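Reducing end xylose-releasing exo-oligoxylanase (Bacillus halodurans, PDB 1WU4) hydrolyses xylooligosaccharides of three or more units with inversion of anomeric configuration, releasing xylose from the reducing end. Local coordinates at residues A136-S141 / S208-E213; W144-G147 / N153-E156. The protein carries 1 engineered substitution. All coordinates share one frame; numbering follows the deposited sequence.

Contact 1 (A136-S141 / S208-E213); sequences ALFFAS and SLWANE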
ATOM      1  N   ALA A 136      -2.737   2.454   9.858  1.00  8.62           N
ATOM      2  CA  ALA A 136      -1.599   3.116  10.491  1.00  9.68           C
ATOM      3  C   ALA A 136      -2.037   3.725  11.823  1.00  8.34           C
ATOM      4  O   ALA A 136      -1.305   3.666  12.813  1.00  9.41           O
ATOM      5  CB  ALA A 136      -1.034   4.195   9.575  1.00  9.76           C
ATOM      6  N   LEU A 137      -3.232   4.306  11.841  1.00  7.94           N
ATOM      7  CA  LEU A 137      -3.769   4.903  13.060  1.00  8.50           C
ATOM      8  C   LEU A 137      -4.046   3.836  14.122  1.00  9.20           C
ATOM      9  O   LEU A 137      -3.790   4.064  15.306  1.00 10.53           O
ATOM     10  CB  LEU A 137      -5.040   5.695  12.745  1.00  9.61           C
ATOM     11  CG  LEU A 137      -4.811   7.020  12.010  1.00  9.43           C
ATOM     12  CD1 LEU A 137      -6.118   7.514  11.418  1.00 10.30           C
ATOM     13  CD2 LEU A 137      -4.234   8.054  12.968  1.00 11.89           C
ATOM     14  N   PHE A 138      -4.568   2.676  13.721  1.00  9.78           N
ATOM     15  CA  PHE A 138      -4.808   1.610  14.694  1.00 10.52           C
ATOM     16  C   PHE A 138      -3.461   1.177  15.270  1.00  8.99           C
ATOM     17  O   PHE A 138      -3.330   0.975  16.475  1.00 10.35           O
ATOM     18  CB  PHE A 138      -5.488   0.389  14.055  1.00  9.86           C
ATOM     19  CG  PHE A 138      -6.981   0.521  13.892  1.00  9.38           C
ATOM     20  CD1 PHE A 138      -7.795   0.841  14.979  1.00 10.03           C
ATOM     21  CD2 PHE A 138      -7.577   0.288  12.658  1.00  9.98           C
ATOM     22  CE1 PHE A 138      -9.180   0.924  14.832  1.00  9.94           C
ATOM     23  CE2 PHE A 138      -8.961   0.369  12.503  1.00  9.73           C
ATOM     24  CZ  PHE A 138      -9.764   0.688  13.592  1.00 10.65           C
ATOM     25  N   PHE A 139      -2.459   1.025  14.407  1.00  8.90           N
ATOM     26  CA  PHE A 139      -1.135   0.622  14.872  1.00  8.62           C
ATOM     27  C   PHE A 139      -0.550   1.668  15.823  1.00  8.30           C
ATOM     28  O   PHE A 139       0.063   1.319  16.834  1.00 10.58           O
ATOM     29  CB  PHE A 139      -0.177   0.407  13.693  1.00  9.50           C
ATOM     30  CG  PHE A 139      -0.444  -0.849  12.893  1.00  9.21           C
ATOM     31  CD1 PHE A 139      -1.313  -1.836  13.354  1.00 11.31           C
ATOM     32  CD2 PHE A 139       0.215  -1.054  11.685  1.00  8.24           C
ATOM     33  CE1 PHE A 139      -1.516  -3.011  12.616  1.00  9.23           C
ATOM     34  CE2 PHE A 139       0.021  -2.221  10.945  1.00  9.48           C
ATOM     35  CZ  PHE A 139      -0.845  -3.201  11.411  1.00 10.49           C
ATOM     36  N   ALA A 140      -0.744   2.946  15.504  1.00  9.79           N
ATOM     37  CA  ALA A 140      -0.240   4.023  16.352  1.00 11.02           C
ATOM     38  C   ALA A 140      -0.891   3.937  17.731  1.00 11.17           C
ATOM     39  O   ALA A 140      -0.226   4.063  18.759  1.00 11.62           O
ATOM     40  CB  ALA A 140      -0.542   5.373  15.713  1.00 10.35           C
ATOM     41  N   SER A 141      -2.202   3.729  17.751  1.00 11.53           N
ATOM     42  CA  SER A 141      -2.928   3.615  19.008  1.00 11.08           C
ATOM     43  C   SER A 141      -2.372   2.467  19.843  1.00 12.11           C
ATOM     44  O   SER A 141      -2.171   2.598  21.051  1.00 12.91           O
ATOM     45  CB  SER A 141      -4.413   3.369  18.738  1.00 11.46           C
ATOM     46  OG  SER A 141      -5.128   3.177  19.950  1.00 12.81           O
ATOM     47  N   SER A 208     -11.769  -6.008  10.797  1.00  9.39           N
ATOM     48  CA  SER A 208     -12.860  -6.833  11.315  1.00 10.33           C
ATOM     49  C   SER A 208     -12.715  -7.076  12.814  1.00 10.29           C
ATOM     50  O   SER A 208     -13.644  -7.561  13.463  1.00 11.32           O
ATOM     51  CB  SER A 208     -12.936  -8.177  10.570  1.00 10.27           C
ATOM     52  OG  SER A 208     -12.005  -9.128  11.066  1.00 11.50           O
ATOM     53  N   LEU A 209     -11.555  -6.729  13.362  1.00 10.17           N
ATOM     54  CA  LEU A 209     -11.303  -6.901  14.788  1.00 10.24           C
ATOM     55  C   LEU A 209     -11.328  -5.572  15.533  1.00 10.24           C
ATOM     56  O   LEU A 209     -11.701  -5.523  16.707  1.00 11.87           O
ATOM     57  CB  LEU A 209      -9.931  -7.545  15.017  1.00 12.71           C
ATOM     58  CG  LEU A 209      -9.646  -8.900  14.372  1.00 11.40           C
ATOM     59  CD1 LEU A 209      -8.205  -9.302  14.650  1.00 14.23           C
ATOM     60  CD2 LEU A 209     -10.612  -9.942  14.918  1.00 16.99           C
ATOM     61  N   TRP A 210     -10.955  -4.496  14.847  1.00 11.50           N
ATOM     62  CA  TRP A 210     -10.852  -3.189  15.490  1.00 10.90           C
ATOM     63  C   TRP A 210     -11.797  -2.067  15.077  1.00 11.85           C
ATOM     64  O   TRP A 210     -11.867  -1.045  15.760  1.00 11.92           O
ATOM     65  CB  TRP A 210      -9.407  -2.692  15.367  1.00 11.54           C
ATOM     66  CG  TRP A 210      -8.386  -3.707  15.808  1.00 11.33           C
ATOM     67  CD1 TRP A 210      -8.526  -4.631  16.806  1.00 10.21           C
ATOM     68  CD2 TRP A 210      -7.055  -3.867  15.301  1.00 10.83           C
ATOM     69  NE1 TRP A 210      -7.366  -5.352  16.952  1.00 12.04           N
ATOM     70  CE2 TRP A 210      -6.447  -4.904  16.042  1.00 12.75           C
ATOM     71  CE3 TRP A 210      -6.315  -3.231  14.294  1.00 10.83           C
ATOM     72  CZ2 TRP A 210      -5.132  -5.321  15.809  1.00 10.66           C
ATOM     73  CZ3 TRP A 210      -5.006  -3.646  14.063  1.00 11.29           C
ATOM     74  CH2 TRP A 210      -4.430  -4.683  14.819  1.00 12.25           C
ATOM     75  N   ALA A 211     -12.509  -2.222  13.970  1.00 10.24           N
ATOM     76  CA  ALA A 211     -13.430  -1.172  13.543  1.00 11.08           C
ATOM     77  C   ALA A 211     -14.657  -1.167  14.451  1.00 11.10           C
ATOM     78  O   ALA A 211     -14.764  -1.989  15.363  1.00 11.08           O
ATOM     79  CB  ALA A 211     -13.852  -1.399  12.096  1.00 12.70           C
ATOM     80  N   ASN A 212     -15.577  -0.233  14.221  1.00 10.89           N
ATOM     81  CA  ASN A 212     -16.792  -0.209  15.030  1.00 10.52           C
ATOM     82  C   ASN A 212     -17.412  -1.601  14.908  1.00 11.51           C
ATOM     83  O   ASN A 212     -17.438  -2.183  13.822  1.00 10.76           O
ATOM     84  CB  ASN A 212     -17.775   0.849  14.523  1.00 10.79           C
ATOM     85  CG  ASN A 212     -17.318   2.262  14.826  1.00 12.07           C
ATOM     86  OD1 ASN A 212     -16.621   2.501  15.812  1.00 14.94           O
ATOM     87  ND2 ASN A 212     -17.726   3.209  13.990  1.00 16.47           N
ATOM     88  N   GLU A 213     -17.918  -2.131  16.014  1.00 10.38           N
ATOM     89  CA  GLU A 213     -18.491  -3.472  16.000  1.00  9.90           C
ATOM     90  C   GLU A 213     -19.575  -3.692  14.954  1.00 10.03           C
ATOM     91  O   GLU A 213     -19.676  -4.781  14.392  1.00 10.94           O
ATOM     92  CB  GLU A 213     -19.029  -3.836  17.387  1.00 11.73           C
ATOM     93  CG  GLU A 213     -17.936  -3.995  18.431  1.00 16.53           C
ATOM     94  CD  GLU A 213     -18.419  -4.689  19.690  1.00 17.87           C
ATOM     95  OE1 GLU A 213     -18.767  -5.891  19.619  1.00 16.75           O
ATOM     96  OE2 GLU A 213     -18.451  -4.034  20.752  1.00 24.57           O
TER
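Trp-210, the last residue of helix 201-210, meets Phe-138 and Phe-139 of helix 127-144 with successive parts of its side chain and backbone. Its CB sits over one face of the Phe-138 ring, toward the rim, in a CH-pi contact 3.8 Å from the ring centroid and 17° off the normal. Farther out, the indole passes the phenyl group in the opposite direction, and Trp-210 CE3 comes to rest 3.7 Å from Phe-138 CB. The two six-membered rings are inclined at 58°, which makes the pair neither a stack nor a T. With chi1 at -50°, CG stands anti to the carbonyl carbon, and the indole reaches back to helix 127-144, where CZ3 lies 3.8 Å from Phe-139 CE1; that phenyl carbon is at the indole edge, in its plane. The contact thus joins two helices of the (alpha/alpha)6 barrel of glycoside hydrolase family 8, away from the probable catalytic residues. Phe-138 also packs on Ala-158 and Leu-162 of helix 154-167, while His-142 meets the indole edge-to-face. Trp-210 O lies 3.5 Å from Phe-138 CE1. At Ala-211 the chain leaves helical geometry, and its backbone N comes obliquely to the same ring, 4.0 Å from Phe-138 CZ; the carbonyl O of Ala-211 accepts a hydrogen bond from Arg-216 NE.

Contact 2 (W144-G147 / N153-E156); sequences WGDG and NYSE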
ATOM      1  N   TRP A 144       1.562   3.368  20.866  1.00 14.11           N
ATOM      2  CA  TRP A 144       1.741   4.541  21.717  1.00 12.79           C
ATOM      3  C   TRP A 144       0.567   4.978  22.581  1.00 16.89           C
ATOM      4  O   TRP A 144       0.735   5.799  23.486  1.00 17.31           O
ATOM      5  CB  TRP A 144       2.174   5.720  20.841  1.00 13.68           C
ATOM      6  CG  TRP A 144       3.263   5.368  19.869  1.00 12.46           C
ATOM      7  CD1 TRP A 144       4.424   4.710  20.149  1.00 13.93           C
ATOM      8  CD2 TRP A 144       3.303   5.674  18.467  1.00 10.86           C
ATOM      9  NE1 TRP A 144       5.188   4.588  19.014  1.00 12.26           N
ATOM     10  CE2 TRP A 144       4.525   5.170  17.967  1.00 10.96           C
ATOM     11  CE3 TRP A 144       2.429   6.325  17.586  1.00 10.07           C
ATOM     12  CZ2 TRP A 144       4.895   5.297  16.623  1.00 11.82           C
ATOM     13  CZ3 TRP A 144       2.798   6.451  16.247  1.00 11.03           C
ATOM     14  CH2 TRP A 144       4.022   5.938  15.782  1.00 11.08           C
ATOM     15  N   GLY A 145      -0.616   4.443  22.305  1.00 14.55           N
ATOM     16  CA  GLY A 145      -1.788   4.830  23.065  1.00 15.17           C
ATOM     17  C   GLY A 145      -2.405   6.082  22.470  1.00 14.00           C
ATOM     18  O   GLY A 145      -1.702   6.913  21.892  1.00 17.24           O
ATOM     19  N   ASP A 146      -3.720   6.215  22.599  1.00 15.16           N
ATOM     20  CA  ASP A 146      -4.430   7.372  22.072  1.00 18.06           C
ATOM     21  C   ASP A 146      -4.056   8.655  22.800  1.00 20.01           C
ATOM     22  O   ASP A 146      -3.976   8.688  24.030  1.00 19.31           O
ATOM     23  CB  ASP A 146      -5.940   7.149  22.168  1.00 16.95           C
ATOM     24  CG  ASP A 146      -6.499   6.410  20.968  1.00 17.62           C
ATOM     25  OD1 ASP A 146      -5.717   5.754  20.244  1.00 15.39           O
ATOM     26  OD2 ASP A 146      -7.727   6.480  20.755  1.00 20.21           O
ATOM     27  N   GLY A 147      -3.827   9.707  22.021  1.00 20.53           N
ATOM     28  CA  GLY A 147      -3.476  10.992  22.586  1.00 26.67           C
ATOM     29  C   GLY A 147      -4.705  11.698  23.115  1.00 29.23           C
ATOM     30  O   GLY A 147      -5.828  11.434  22.678  1.00 23.94           O
ATOM     31  N   ASN A 153      -6.011  11.271  18.834  1.00 13.43           N
ATOM     32  CA  ASN A 153      -6.763  10.203  19.486  1.00 10.50           C
ATOM     33  C   ASN A 153      -6.928   9.174  18.364  1.00 11.33           C
ATOM     34  O   ASN A 153      -8.017   8.958  17.824  1.00 11.79           O
ATOM     35  CB  ASN A 153      -8.113  10.730  20.005  1.00 13.33           C
ATOM     36  CG  ASN A 153      -8.896  11.508  18.960  1.00 11.89           C
ATOM     37  OD1 ASN A 153      -8.328  12.214  18.126  1.00 12.81           O
ATOM     38  ND2 ASN A 153     -10.220  11.400  19.021  1.00 14.01           N
ATOM     39  N   TYR A 154      -5.795   8.559  18.031  1.00 12.87           N
ATOM     40  CA  TYR A 154      -5.660   7.593  16.941  1.00  9.91           C
ATOM     41  C   TYR A 154      -6.776   6.591  16.664  1.00 11.12           C
ATOM     42  O   TYR A 154      -7.339   6.589  15.569  1.00 11.37           O
ATOM     43  CB  TYR A 154      -4.351   6.814  17.095  1.00 11.53           C
ATOM     44  CG  TYR A 154      -3.130   7.662  17.368  1.00 11.66           C
ATOM     45  CD1 TYR A 154      -2.725   8.664  16.483  1.00 12.06           C
ATOM     46  CD2 TYR A 154      -2.364   7.445  18.511  1.00 12.50           C
ATOM     47  CE1 TYR A 154      -1.579   9.430  16.737  1.00 12.81           C
ATOM     48  CE2 TYR A 154      -1.226   8.200  18.774  1.00 11.28           C
ATOM     49  CZ  TYR A 154      -0.838   9.187  17.886  1.00 12.93           C
ATOM     50  OH  TYR A 154       0.296   9.922  18.153  1.00 14.76           O
ATOM     51  N   SER A 155      -7.087   5.732  17.630  1.00 12.55           N
ATOM     52  CA  SER A 155      -8.113   4.716  17.405  1.00 12.86           C
ATOM     53  C   SER A 155      -9.489   5.290  17.085  1.00 13.00           C
ATOM     54  O   SER A 155     -10.228   4.713  16.286  1.00 12.30           O
ATOM     55  CB  SER A 155      -8.207   3.761  18.600  1.00 16.41           C
ATOM     56  OG  SER A 155      -8.805   4.382  19.721  1.00 15.60           O
ATOM     57  N   GLU A 156      -9.841   6.417  17.701  1.00 10.93           N
ATOM     58  CA  GLU A 156     -11.135   7.035  17.429  1.00 11.41           C
ATOM     59  C   GLU A 156     -11.148   7.579  16.005  1.00  9.88           C
ATOM     60  O   GLU A 156     -12.164   7.515  15.312  1.00 11.80           O
ATOM     61  CB  GLU A 156     -11.416   8.177  18.406  1.00 11.38           C
ATOM     62  CG  GLU A 156     -11.504   7.758  19.856  1.00 14.27           C
ATOM     63  CD  GLU A 156     -11.981   8.887  20.737  1.00 14.19           C
ATOM     64  OE1 GLU A 156     -13.201   9.150  20.746  1.00 18.61           O
ATOM     65  OE2 GLU A 156     -11.136   9.519  21.404  1.00 20.09           O
TER
HETATM   66  O   HOH W   1      -9.203   8.088  22.521  1.00 24.13           O
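Asp-146 grips Ser-155 through both carboxylate oxygens. The backbone N of Ser-155 donates to Asp-146 OD1 over 3.0 Å in a nearly straight bond, and Ser-155 OG donates to Asp-146 OD2 at 2.6 Å. Both donors arrive on the syn side, tilted some 26-29° from the carboxylate plane. A chi1 of 72° tucks the serine hydroxyl between its own backbone N and carbonyl carbon, so that N-H and OG face the same carboxylate. One water donates to both Asp-146 OD2 and Glu-156 OE2, bridging the two carboxylates, and Asn-153 ND2 reaches OE2 from above the glutamate carboxylate plane at 3.2 Å, while Asn-153 OD1 is bonded to Gln-157 NE2. Beyond this network, the Tyr-154 ring receives Gly-145 O at its edge, 3.4 Å from CE2. Trp-144 CE3 packs 4.3 Å from Tyr-154 CE2, while the phenol OH bonds to Asp-89 and Lys-85. Gly-145, with positive phi, takes the chain out of helix 127-144, and Asn-153 precedes helix 154-167 as N-cap residue without a capping bond from its side chain. Asp-146 instead binds an N-H of the first helical turn, from the loop connecting consecutive helices of the (alpha/alpha)6 barrel.

How the contacts relate
The centres of contacts 1 and 2 lie about 10 Å apart, on the same side of the chain's centre and within the glycoside hydrolase family 8 range. Helix 127-144 links them: segment 136-141 lies along it, and its C-terminal end runs into segment 144-147. In chain order 136-141 comes first, both segments of contact 2 follow, and 208-213 comes last; a short-range pairing across an interhelical loop thus falls between the two segments of contact 1. The two contacts touch directly, with Ser-141 OG 2.7 Å from Asp-146 OD1, a probable hydrogen bond, and Leu-137 O against Tyr-154 CB. Together they tie helix 127-144 to its successor 154-167 and to the later helix 201-210.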